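Local coordinates for protein fucose-specific lectin (PDB 6GKE) that binds L-fucose at sites between the blades of a six-bladed beta-propeller, preferring the alpha-1,6-linked core fucose of glycoproteins, at residues T171-G174 with L178-Y181; I217-G220 with I225-Y228; R190-C193 with S198-V201. The protein carries 1 engineered substitution. All coordinates share one frame; numbering follows the deposited sequence.

Contact 1 (T171-G174 with L178-Y181); sequences TAIG and LRIY. With FUC (alpha-L-fucopyranose), chain F.
Ile-173 lays the end of its side chain on the guanidinium group of Arg-179, and this is the closely packed part of the contact. Its CD1 stands 3.6 Å from Arg-179 CZ, over the centre of one face of the flat group, while its CG2 meets Arg-179 CG at 3.7 Å. Ile-173 reaches this place because CG1 sits between its own backbone N and carbonyl carbon (chi1 68°), which sends the ethyl arm across the arginine. Beneath, Thr-171 and Arg-179 form a hydrogen-bonded antiparallel pair: Thr-171 N gives to Arg-179 O, and Arg-179 N returns a bond of 2.9 Å to Thr-171 O. Past this pair the strand is distorted by a classic beta bulge at Ile-173 and Gly-174. On the opposite face of the sheet the packing is looser. Ala-172 there is partly exposed, and its CB comes no nearer than 4.2 Å to Leu-178 CD2.

The guanidinium edge does the polar work. Arg-179 NH1 bonds to Leu-178 O at 2.9 Å, lying well above the carbonyl plane although the oxygen lies in the guanidinium plane. Arg-179 NE donates to fucose O4 at 2.9 Å and Arg-179 NH2 to the ring oxygen O5 at 2.8 Å, and NE makes a weak second bond to O5. Asp-195 adds a salt bridge to NH2. With one face covered by Ile-173 and its edge gripped from the backbone, the guanidinium is probably held against rotation, which would present NE and NH2 ready-placed to the two sugar oxygens.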
ATOM      1  N   THR A 171     -14.394 -10.302 -22.841  1.00  4.82           N
ATOM      2  CA  THR A 171     -15.178 -11.511 -22.636  1.00  5.14           C
ATOM      3  C   THR A 171     -15.583 -12.104 -23.987  1.00  5.30           C
ATOM      4  O   THR A 171     -15.903 -11.378 -24.929  1.00  5.55           O
ATOM      5  CB  THR A 171     -16.362 -11.225 -21.701  1.00  5.64           C
ATOM      6  OG1 THR A 171     -17.033 -12.446 -21.388  1.00  6.64           O
ATOM      7  CG2 THR A 171     -17.363 -10.242 -22.264  1.00  6.07           C
ATOM      8  N   ALA A 172     -15.567 -13.440 -24.056  1.00  5.60           N
ATOM      9  CA  ALA A 172     -16.092 -14.179 -25.195  1.00  5.72           C
ATOM     10  C   ALA A 172     -17.557 -14.498 -24.903  1.00  6.03           C
ATOM     11  O   ALA A 172     -17.857 -15.370 -24.092  1.00  7.17           O
ATOM     12  CB  ALA A 172     -15.291 -15.436 -25.440  1.00  6.26           C
ATOM     13  N   ILE A 173     -18.463 -13.763 -25.551  1.00  6.15           N
ATOM     14  CA  ILE A 173     -19.898 -13.864 -25.259  1.00  6.56           C
ATOM     15  C   ILE A 173     -20.527 -15.069 -25.964  1.00  7.32           C
ATOM     16  O   ILE A 173     -21.673 -15.409 -25.696  1.00  8.44           O
ATOM     17  CB  ILE A 173     -20.628 -12.555 -25.615  1.00  7.06           C
ATOM     18  CG1 ILE A 173     -20.678 -12.289 -27.123  1.00  7.43           C
ATOM     19  CG2 ILE A 173     -20.026 -11.386 -24.848  1.00  7.11           C
ATOM     20  CD1 ILE A 173     -21.657 -11.197 -27.510  1.00  7.55           C
ATOM     21  N   GLY A 174     -19.781 -15.681 -26.881  1.00  7.67           N
ATOM     22  CA  GLY A 174     -20.184 -16.881 -27.577  1.00  8.08           C
ATOM     23  C   GLY A 174     -18.986 -17.387 -28.360  1.00  8.02           C
ATOM     24  O   GLY A 174     -17.932 -16.754 -28.329  1.00  7.74           O
ATOM     25  N   LEU A 178     -16.639 -11.764 -29.508  1.00  5.59           N
ATOM     26  CA  LEU A 178     -15.828 -11.082 -28.497  1.00  5.43           C
ATOM     27  C   LEU A 178     -16.392  -9.697 -28.203  1.00  5.18           C
ATOM     28  O   LEU A 178     -16.829  -9.002 -29.119  1.00  5.30           O
ATOM     29  CB  LEU A 178     -14.394 -10.915 -29.006  1.00  5.60           C
ATOM     30  CG  LEU A 178     -13.772 -12.133 -29.678  1.00  6.29           C
ATOM     31  CD1 LEU A 178     -12.331 -11.828 -30.048  1.00  6.77           C
ATOM     32  CD2 LEU A 178     -13.860 -13.378 -28.804  1.00  6.63           C
ATOM     33  N   ARG A 179     -16.317  -9.289 -26.932  1.00  4.88           N
ATOM     34  CA  ARG A 179     -16.666  -7.937 -26.537  1.00  4.92           C
ATOM     35  C   ARG A 179     -15.568  -7.401 -25.619  1.00  4.73           C
ATOM     36  O   ARG A 179     -15.206  -8.041 -24.626  1.00  5.05           O
ATOM     37  CB  ARG A 179     -18.026  -7.885 -25.835  1.00  5.43           C
ATOM     38  CG  ARG A 179     -19.204  -8.302 -26.707  1.00  5.51           C
ATOM     39  CD  ARG A 179     -19.461  -7.360 -27.875  1.00  5.64           C
ATOM     40  NE  ARG A 179     -20.634  -7.729 -28.659  1.00  5.95           N
ATOM     41  CZ  ARG A 179     -20.636  -8.572 -29.692  1.00  6.09           C
ATOM     42  NH1 ARG A 179     -19.528  -9.193 -30.073  1.00  6.58           N
ATOM     43  NH2 ARG A 179     -21.763  -8.788 -30.351  1.00  7.04           N
ATOM     44  N   ILE A 180     -15.050  -6.226 -25.982  1.00  4.69           N
ATOM     45  CA  ILE A 180     -13.947  -5.570 -25.285  1.00  4.94           C
ATOM     46  C   ILE A 180     -14.447  -4.214 -24.791  1.00  4.99           C
ATOM     47  O   ILE A 180     -15.043  -3.462 -25.561  1.00  5.99           O
ATOM     48  CB  ILE A 180     -12.725  -5.390 -26.208  1.00  5.45           C
ATOM     49  CG1 ILE A 180     -12.373  -6.669 -26.978  1.00  6.31           C
ATOM     50  CG2 ILE A 180     -11.551  -4.828 -25.416  1.00  5.92           C
ATOM     51  CD1 ILE A 180     -12.059  -7.878 -26.123  1.00  6.95           C
ATOM     52  N   TYR A 181     -14.195  -3.927 -23.512  1.00  4.93           N
ATOM     53  CA  TYR A 181     -14.653  -2.713 -22.845  1.00  5.16           C
ATOM     54  C   TYR A 181     -13.430  -1.933 -22.376  1.00  5.38           C
ATOM     55  O   TYR A 181     -12.488  -2.499 -21.843  1.00  6.10           O
ATOM     56  CB  TYR A 181     -15.584  -3.055 -21.676  1.00  5.33           C
ATOM     57  CG  TYR A 181     -16.782  -3.824 -22.150  1.00  5.43           C
ATOM     58  CD1 TYR A 181     -17.895  -3.173 -22.651  1.00  5.46           C
ATOM     59  CD2 TYR A 181     -16.755  -5.206 -22.214  1.00  5.50           C
ATOM     60  CE1 TYR A 181     -18.964  -3.875 -23.180  1.00  5.55           C
ATOM     61  CE2 TYR A 181     -17.816  -5.925 -22.737  1.00  5.56           C
ATOM     62  CZ  TYR A 181     -18.922  -5.258 -23.233  1.00  5.44           C
ATOM     63  OH  TYR A 181     -19.952  -5.973 -23.783  1.00  5.90           O
TER
HETATM   64  C1  FUC F 406     -23.940  -5.777 -30.218  1.00  8.04           C
HETATM   65  C2  FUC F 406     -23.480  -4.622 -29.343  1.00  7.46           C
HETATM   66  C3  FUC F 406     -24.204  -4.657 -27.998  1.00  7.22           C
HETATM   67  C4  FUC F 406     -23.992  -6.021 -27.340  1.00  7.13           C
HETATM   68  C5  FUC F 406     -24.533  -7.095 -28.275  1.00  7.41           C
HETATM   69  C6  FUC F 406     -24.353  -8.501 -27.719  1.00  7.52           C
HETATM   70  O1  FUC F 406     -25.288  -5.516 -30.585  1.00  8.97           O
HETATM   71  O2  FUC F 406     -23.708  -3.382 -30.030  1.00  8.45           O
HETATM   72  O3  FUC F 406     -23.791  -3.568 -27.173  1.00  7.07           O
HETATM   73  O4  FUC F 406     -22.604  -6.287 -27.128  1.00  6.83           O
HETATM   74  O5  FUC F 406     -23.831  -7.025 -29.525  1.00  7.61           O

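Contact 2 (I217-G220 with I225-Y228); sequences ISWG and IRVY. With FUC (alpha-L-fucopyranose), chain G.
A fucose site of the propeller is built on the hairpin that joins 217-220 to 225-228, where the indole of Trp-219 lies against Arg-226, the arginine that holds the sugar. Trp-219 CH2 stands over the centre of one guanidinium face, 3.6 Å from Arg-226 CZ, but the two planes are 57° apart, so the indole leans in by its six-membered ring and does not stack flat. Arg-226 CG lies 3.8 Å from Trp-219 CZ3, and the bend at chi2 (-66°) beyond it turns the guanidinium edge to the fucose. There Arg-226 NE bonds to O4 at 2.8 Å and NH2 to O5 at 2.9 Å. Arg-226 NH1 turns back to Ile-225 O at 3.0 Å, which helps to fix the plane of the group, and the engineered Gln-224 gives NH1 a further partner through OE1. Deeper in, Ile-217 CG1 packs 3.8 Å from Arg-226 CB and also meets the edge of the Tyr-228 ring, at CE2. Two backbone hydrogen bonds tie Ile-217 to Arg-226. Glu-238 and Trp-298 add hydrogen bonds to the same sugar. Strand 236-241 flanks 224-230 within the sheet, while strands 267-271 and 275-282 of the next blade pack against Ile-217 and Tyr-228.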
ATOM      1  N   ILE A 217     -17.718  -9.986 -17.803  1.00  5.06           N
ATOM      2  CA  ILE A 217     -18.045 -11.408 -17.862  1.00  5.39           C
ATOM      3  C   ILE A 217     -19.274 -11.581 -18.755  1.00  5.37           C
ATOM      4  O   ILE A 217     -20.007 -10.631 -19.040  1.00  5.74           O
ATOM      5  CB  ILE A 217     -18.312 -11.985 -16.457  1.00  6.42           C
ATOM      6  CG1 ILE A 217     -19.501 -11.276 -15.798  1.00  7.84           C
ATOM      7  CG2 ILE A 217     -17.053 -11.917 -15.608  1.00  7.29           C
ATOM      8  CD1 ILE A 217     -20.039 -11.928 -14.554  1.00  9.00           C
ATOM      9  N   SER A 218     -19.531 -12.824 -19.150  1.00  5.32           N
ATOM     10  CA  SER A 218     -20.704 -13.132 -19.946  1.00  5.49           C
ATOM     11  C   SER A 218     -21.023 -14.619 -19.813  1.00  5.94           C
ATOM     12  O   SER A 218     -20.152 -15.417 -19.470  1.00  6.58           O
ATOM     13  CB  SER A 218     -20.505 -12.750 -21.395  1.00  5.82           C
ATOM     14  OG  SER A 218     -19.486 -13.531 -22.004  1.00  6.48           O
ATOM     15  N   TRP A 219     -22.272 -14.971 -20.110  1.00  6.25           N
ATOM     16  CA  TRP A 219     -22.690 -16.357 -20.119  1.00  6.57           C
ATOM     17  C   TRP A 219     -23.996 -16.477 -20.896  1.00  6.65           C
ATOM     18  O   TRP A 219     -24.660 -15.487 -21.186  1.00  7.18           O
ATOM     19  CB  TRP A 219     -22.852 -16.915 -18.698  1.00  7.15           C
ATOM     20  CG  TRP A 219     -24.043 -16.385 -17.957  1.00  7.66           C
ATOM     21  CD1 TRP A 219     -25.261 -16.980 -17.780  1.00  8.89           C
ATOM     22  CD2 TRP A 219     -24.107 -15.131 -17.256  1.00  8.11           C
ATOM     23  NE1 TRP A 219     -26.073 -16.171 -17.029  1.00  9.56           N
ATOM     24  CE2 TRP A 219     -25.394 -15.028 -16.691  1.00  9.39           C
ATOM     25  CE3 TRP A 219     -23.192 -14.092 -17.038  1.00  8.30           C
ATOM     26  CZ2 TRP A 219     -25.783 -13.913 -15.946  1.00  9.84           C
ATOM     27  CZ3 TRP A 219     -23.576 -12.995 -16.298  1.00  9.48           C
ATOM     28  CH2 TRP A 219     -24.856 -12.914 -15.753  1.00 10.23           C
ATOM     29  N   GLY A 220     -24.358 -17.715 -21.210  1.00  7.19           N
ATOM     30  CA  GLY A 220     -25.690 -18.016 -21.674  1.00  7.32           C
ATOM     31  C   GLY A 220     -25.883 -17.816 -23.167  1.00  7.66           C
ATOM     32  O   GLY A 220     -24.934 -17.784 -23.949  1.00  8.87           O
ATOM     33  N   ILE A 225     -24.422 -10.280 -20.458  1.00  5.38           N
ATOM     34  CA  ILE A 225     -23.119  -9.640 -20.283  1.00  5.36           C
ATOM     35  C   ILE A 225     -23.205  -8.779 -19.026  1.00  5.40           C
ATOM     36  O   ILE A 225     -24.226  -8.133 -18.797  1.00  5.79           O
ATOM     37  CB  ILE A 225     -22.695  -8.779 -21.494  1.00  5.66           C
ATOM     38  CG1 ILE A 225     -22.912  -9.510 -22.821  1.00  6.14           C
ATOM     39  CG2 ILE A 225     -21.253  -8.318 -21.331  1.00  5.87           C
ATOM     40  CD1 ILE A 225     -22.749  -8.633 -24.041  1.00  6.78           C
ATOM     41  N   ARG A 226     -22.134  -8.767 -18.230  1.00  5.36           N
ATOM     42  CA  ARG A 226     -22.022  -7.827 -17.127  1.00  5.35           C
ATOM     43  C   ARG A 226     -20.669  -7.127 -17.237  1.00  5.28           C
ATOM     44  O   ARG A 226     -19.640  -7.785 -17.393  1.00  5.92           O
ATOM     45  CB  ARG A 226     -22.140  -8.517 -15.764  1.00  5.73           C
ATOM     46  CG  ARG A 226     -23.419  -9.319 -15.563  1.00  5.95           C
ATOM     47  CD  ARG A 226     -24.676  -8.463 -15.522  1.00  6.13           C
ATOM     48  NE  ARG A 226     -25.875  -9.251 -15.251  1.00  6.32           N
ATOM     49  CZ  ARG A 226     -26.657  -9.798 -16.180  1.00  6.48           C
ATOM     50  NH1 ARG A 226     -26.424  -9.604 -17.467  1.00  6.94           N
ATOM     51  NH2 ARG A 226     -27.682 -10.546 -15.807  1.00  7.25           N
ATOM     52  N   VAL A 227     -20.698  -5.794 -17.166  1.00  4.97           N
ATOM     53  CA  VAL A 227     -19.502  -4.972 -17.198  1.00  4.99           C
ATOM     54  C   VAL A 227     -19.408  -4.276 -15.840  1.00  4.96           C
ATOM     55  O   VAL A 227     -20.374  -3.653 -15.395  1.00  5.64           O
ATOM     56  CB  VAL A 227     -19.544  -3.954 -18.352  1.00  5.61           C
ATOM     57  CG1 VAL A 227     -18.286  -3.112 -18.410  1.00  5.76           C
ATOM     58  CG2 VAL A 227     -19.786  -4.640 -19.687  1.00  6.24           C
ATOM     59  N   TYR A 228     -18.241  -4.401 -15.202  1.00  4.80           N
ATOM     60  CA  TYR A 228     -17.970  -3.844 -13.884  1.00  5.02           C
ATOM     61  C   TYR A 228     -16.931  -2.736 -14.006  1.00  4.87           C
ATOM     62  O   TYR A 228     -15.970  -2.861 -14.763  1.00  5.15           O
ATOM     63  CB  TYR A 228     -17.448  -4.915 -12.922  1.00  5.18           C
ATOM     64  CG  TYR A 228     -18.461  -6.000 -12.711  1.00  5.58           C
ATOM     65  CD1 TYR A 228     -19.555  -5.784 -11.890  1.00  5.79           C
ATOM     66  CD2 TYR A 228     -18.389  -7.194 -13.404  1.00  5.59           C
ATOM     67  CE1 TYR A 228     -20.553  -6.735 -11.757  1.00  6.07           C
ATOM     68  CE2 TYR A 228     -19.376  -8.156 -13.278  1.00  5.83           C
ATOM     69  CZ  TYR A 228     -20.468  -7.924 -12.462  1.00  5.89           C
ATOM     70  OH  TYR A 228     -21.468  -8.856 -12.384  1.00  6.63           O
TER
HETATM   71  C1  FUC G 407     -29.091  -9.307 -12.694  1.00 11.01           C
HETATM   72  C2  FUC G 407     -28.333  -8.079 -12.211  1.00 10.39           C
HETATM   73  C3  FUC G 407     -27.440  -8.440 -11.023  1.00  9.34           C
HETATM   74  C4  FUC G 407     -26.537  -9.628 -11.378  1.00  8.65           C
HETATM   75  C5  FUC G 407     -27.412 -10.780 -11.842  1.00  9.17           C
HETATM   76  C6  FUC G 407     -26.638 -12.027 -12.248  1.00  9.67           C
HETATM   77  O1  FUC G 407     -30.034  -9.698 -11.692  1.00 12.30           O
HETATM   78  O2  FUC G 407     -29.274  -7.067 -11.837  1.00 12.60           O
HETATM   79  O3  FUC G 407     -26.702  -7.290 -10.615  1.00  9.55           O
HETATM   80  O4  FUC G 407     -25.629  -9.319 -12.446  1.00  7.84           O
HETATM   81  O5  FUC G 407     -28.186 -10.378 -12.971  1.00  9.75           O

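Contact 3 (R190-C193 with S198-V201); sequences REHC and SWYV. With FUC (alpha-L-fucopyranose), chain F; FUC (alpha-L-fucopyranose), chain E.
Cys-193 and Tyr-200 carry both the backbone pairing and the tightest side-chain packing of this hairpin. They form a hydrogen-bonded antiparallel pair, with Cys-193 N to Tyr-200 O and Tyr-200 N to Cys-193 O both at 2.8 Å, the second lying in the carbonyl plane.

The aromatic contacts lie on both faces of the sheet. Tyr-200 holds CG between its backbone N and carbonyl carbon (chi1 66°), which folds the ring back over Cys-193: the cysteine CB makes a CH-pi contact 3.5 Å from the ring centroid, and Cys-193 SG lies obliquely to the same ring, 4.3 Å from the ring centroid. On the other face, His-192 CD2 meets Trp-199 CE3 at 3.6 Å. Their planes are nearly parallel, at 16°, yet slid so far apart that the rings barely overlap. At the edge of the imidazole, CE1 touches Val-201 CG2, while Tyr-200 O lies over one face of that ring.

Sugar binding is the polar part. Glu-191, extended from the strand, takes the O3 hydroxyl of one fucose on OE1 at 2.6 Å and its O4 hydroxyl on OE2. Trp-199 NE1 gives a bond of 2.9 Å to O3 of another fucose, an oxygen lying at the edge of the indole near its plane. Asp-195 takes the hydroxyl of Tyr-200. The carboxylate is probably positioned by its hydrogen bonds with Tyr-181 OH and Phe-204 N to accept two adjacent hydroxyls, while the indole N-H serves a different sugar, so one hairpin contributes to two binding sites.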
ATOM      1  N   ARG A 190     -16.552   2.414 -23.433  1.00  5.97           N
ATOM      2  CA  ARG A 190     -16.996   2.070 -24.772  1.00  5.79           C
ATOM      3  C   ARG A 190     -16.753   0.577 -24.997  1.00  5.37           C
ATOM      4  O   ARG A 190     -16.117  -0.091 -24.190  1.00  5.92           O
ATOM      5  CB  ARG A 190     -16.232   2.894 -25.811  1.00  6.62           C
ATOM      6  CG  ARG A 190     -16.400   4.398 -25.682  1.00  7.38           C
ATOM      7  CD  ARG A 190     -17.755   4.881 -26.145  1.00  8.10           C
ATOM      8  NE  ARG A 190     -17.800   6.334 -26.167  1.00  8.23           N
ATOM      9  CZ  ARG A 190     -18.850   7.050 -26.548  1.00  7.88           C
ATOM     10  NH1 ARG A 190     -19.944   6.451 -26.993  1.00  9.09           N
ATOM     11  NH2 ARG A 190     -18.793   8.370 -26.469  1.00  8.80           N
ATOM     12  N   GLU A 191     -17.269   0.086 -26.124  1.00  5.10           N
ATOM     13  CA  GLU A 191     -17.328  -1.331 -26.428  1.00  5.24           C
ATOM     14  C   GLU A 191     -16.864  -1.547 -27.867  1.00  5.30           C
ATOM     15  O   GLU A 191     -17.313  -0.846 -28.768  1.00  5.72           O
ATOM     16  CB  GLU A 191     -18.771  -1.804 -26.254  1.00  5.60           C
ATOM     17  CG  GLU A 191     -19.023  -3.268 -26.555  1.00  5.64           C
ATOM     18  CD  GLU A 191     -20.503  -3.612 -26.543  1.00  5.84           C
ATOM     19  OE1 GLU A 191     -21.271  -2.870 -27.189  1.00  6.28           O
ATOM     20  OE2 GLU A 191     -20.889  -4.623 -25.909  1.00  6.15           O
ATOM     21  N   HIS A 192     -16.001  -2.547 -28.071  1.00  5.16           N
ATOM     22  CA  HIS A 192     -15.588  -2.977 -29.408  1.00  5.25           C
ATOM     23  C   HIS A 192     -15.974  -4.449 -29.555  1.00  5.28           C
ATOM     24  O   HIS A 192     -15.838  -5.217 -28.607  1.00  5.78           O
ATOM     25  CB  HIS A 192     -14.093  -2.718 -29.648  1.00  5.92           C
ATOM     26  CG  HIS A 192     -13.798  -2.166 -31.004  1.00  6.48           C
ATOM     27  ND1 HIS A 192     -14.321  -0.961 -31.424  1.00  7.20           N
ATOM     28  CD2 HIS A 192     -13.033  -2.634 -32.015  1.00  6.66           C
ATOM     29  CE1 HIS A 192     -13.895  -0.719 -32.646  1.00  7.61           C
ATOM     30  NE2 HIS A 192     -13.110  -1.732 -33.037  1.00  7.39           N
ATOM     31  N   CYS A 193     -16.452  -4.816 -30.748  1.00  5.13           N
ATOM     32  CA  CYS A 193     -17.142  -6.079 -30.955  1.00  5.44           C
ATOM     33  C   CYS A 193     -16.570  -6.848 -32.143  1.00  5.47           C
ATOM     34  O   CYS A 193     -16.323  -6.264 -33.187  1.00  6.06           O
ATOM     35  CB  CYS A 193     -18.607  -5.849 -31.291  1.00  5.84           C
ATOM     36  SG  CYS A 193     -19.489  -4.767 -30.141  1.00  6.55           S
ATOM     37  N   SER A 198     -14.921  -9.208 -38.572  1.00  9.09           N
ATOM     38  CA  SER A 198     -14.521  -7.809 -38.471  1.00  9.19           C
ATOM     39  C   SER A 198     -14.820  -7.272 -37.073  1.00  7.44           C
ATOM     40  O   SER A 198     -15.716  -7.753 -36.382  1.00  8.20           O
ATOM     41  CB  SER A 198     -15.230  -6.969 -39.501  1.00 10.87           C
ATOM     42  OG  SER A 198     -16.630  -7.041 -39.302  1.00 13.52           O
ATOM     43  N   TRP A 199     -14.058  -6.248 -36.686  1.00  6.97           N
ATOM     44  CA  TRP A 199     -14.324  -5.474 -35.487  1.00  6.53           C
ATOM     45  C   TRP A 199     -15.262  -4.314 -35.816  1.00  6.44           C
ATOM     46  O   TRP A 199     -15.099  -3.648 -36.839  1.00  7.05           O
ATOM     47  CB  TRP A 199     -13.028  -4.935 -34.876  1.00  6.63           C
ATOM     48  CG  TRP A 199     -12.202  -5.985 -34.210  1.00  6.29           C
ATOM     49  CD1 TRP A 199     -11.135  -6.654 -34.733  1.00  6.30           C
ATOM     50  CD2 TRP A 199     -12.387  -6.495 -32.881  1.00  6.13           C
ATOM     51  NE1 TRP A 199     -10.650  -7.549 -33.820  1.00  6.32           N
ATOM     52  CE2 TRP A 199     -11.407  -7.488 -32.680  1.00  6.06           C
ATOM     53  CE3 TRP A 199     -13.288  -6.220 -31.848  1.00  6.38           C
ATOM     54  CZ2 TRP A 199     -11.296  -8.193 -31.482  1.00  6.21           C
ATOM     55  CZ3 TRP A 199     -13.182  -6.919 -30.666  1.00  6.36           C
ATOM     56  CH2 TRP A 199     -12.196  -7.891 -30.486  1.00  6.43           C
ATOM     57  N   TYR A 200     -16.190  -4.032 -34.901  1.00  6.39           N
ATOM     58  CA  TYR A 200     -17.061  -2.882 -35.054  1.00  6.59           C
ATOM     59  C   TYR A 200     -17.345  -2.257 -33.688  1.00  6.36           C
ATOM     60  O   TYR A 200     -17.234  -2.896 -32.642  1.00  6.61           O
ATOM     61  CB  TYR A 200     -18.352  -3.259 -35.784  1.00  7.09           C
ATOM     62  CG  TYR A 200     -19.271  -4.204 -35.050  1.00  7.50           C
ATOM     63  CD1 TYR A 200     -20.244  -3.729 -34.186  1.00  7.66           C
ATOM     64  CD2 TYR A 200     -19.186  -5.572 -35.243  1.00  7.66           C
ATOM     65  CE1 TYR A 200     -21.118  -4.588 -33.542  1.00  8.23           C
ATOM     66  CE2 TYR A 200     -20.045  -6.447 -34.596  1.00  8.04           C
ATOM     67  CZ  TYR A 200     -21.015  -5.954 -33.739  1.00  8.14           C
ATOM     68  OH  TYR A 200     -21.878  -6.792 -33.090  1.00  9.39           O
ATOM     69  N   VAL A 201     -17.724  -0.980 -33.725  1.00  6.33           N
ATOM     70  CA  VAL A 201     -18.021  -0.225 -32.514  1.00  6.22           C
ATOM     71  C   VAL A 201     -19.375  -0.685 -31.964  1.00  5.86           C
ATOM     72  O   VAL A 201     -20.376  -0.669 -32.670  1.00  6.61           O
ATOM     73  CB  VAL A 201     -18.005   1.289 -32.791  1.00  7.15           C
ATOM     74  CG1 VAL A 201     -18.463   2.087 -31.581  1.00  8.01           C
ATOM     75  CG2 VAL A 201     -16.637   1.755 -33.262  1.00  7.37           C
TER
HETATM   76  C1  FUC F 406     -23.940  -5.777 -30.218  1.00  8.04           C
HETATM   77  C2  FUC F 406     -23.480  -4.622 -29.343  1.00  7.46           C
HETATM   78  C3  FUC F 406     -24.204  -4.657 -27.998  1.00  7.22           C
HETATM   79  C4  FUC F 406     -23.992  -6.021 -27.340  1.00  7.13           C
HETATM   80  C5  FUC F 406     -24.533  -7.095 -28.275  1.00  7.41           C
HETATM   81  C6  FUC F 406     -24.353  -8.501 -27.719  1.00  7.52           C
HETATM   82  O1  FUC F 406     -25.288  -5.516 -30.585  1.00  8.97           O
HETATM   83  O2  FUC F 406     -23.708  -3.382 -30.030  1.00  8.45           O
HETATM   84  O3  FUC F 406     -23.791  -3.568 -27.173  1.00  7.07           O
HETATM   85  O4  FUC F 406     -22.604  -6.287 -27.128  1.00  6.83           O
HETATM   86  O5  FUC F 406     -23.831  -7.025 -29.525  1.00  7.61           O
HETATM   87  C1  FUC E 405      -8.544 -13.337 -35.328  1.00  9.58           C
HETATM   88  C2  FUC E 405      -8.025 -11.963 -34.923  1.00  8.46           C
HETATM   89  C3  FUC E 405      -9.218 -11.032 -34.668  1.00  7.36           C
HETATM   90  C4  FUC E 405     -10.165 -11.653 -33.637  1.00  7.18           C
HETATM   91  C5  FUC E 405     -10.639 -12.986 -34.201  1.00  7.93           C
HETATM   92  C6  FUC E 405     -11.631 -13.684 -33.295  1.00  8.49           C
HETATM   93  O1  FUC E 405      -9.107 -13.213 -36.633  1.00 10.92           O
HETATM   94  O2  FUC E 405      -7.146 -11.453 -35.946  1.00 10.29           O
HETATM   95  O3  FUC E 405      -8.772  -9.737 -34.269  1.00  6.84           O
HETATM   96  O4  FUC E 405      -9.509 -11.919 -32.395  1.00  6.83           O
HETATM   97  O5  FUC E 405      -9.511 -13.842 -34.393  1.00  8.61           O

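Along the chain the order is contact 1, contact 3, contact 2. The first two share one four-stranded blade, their centres about 10 Å apart: strands 177-183 and 188-194 are neighbours in it, with 168-174 and 199-207 at its two borders. Contact 2 belongs to the following blade, its centre about 8 Å from that of contact 1 and about 16 Å from that of contact 3. One link between the blades is Thr-171 OG1 with Ser-218 OG, 2.8 Å apart, a probable hydrogen bond. Contacts 1 and 3 hold the same fucose from adjacent strands, and contact 2 repeats the arginine arrangement at the next site, as expected of tandem repeats.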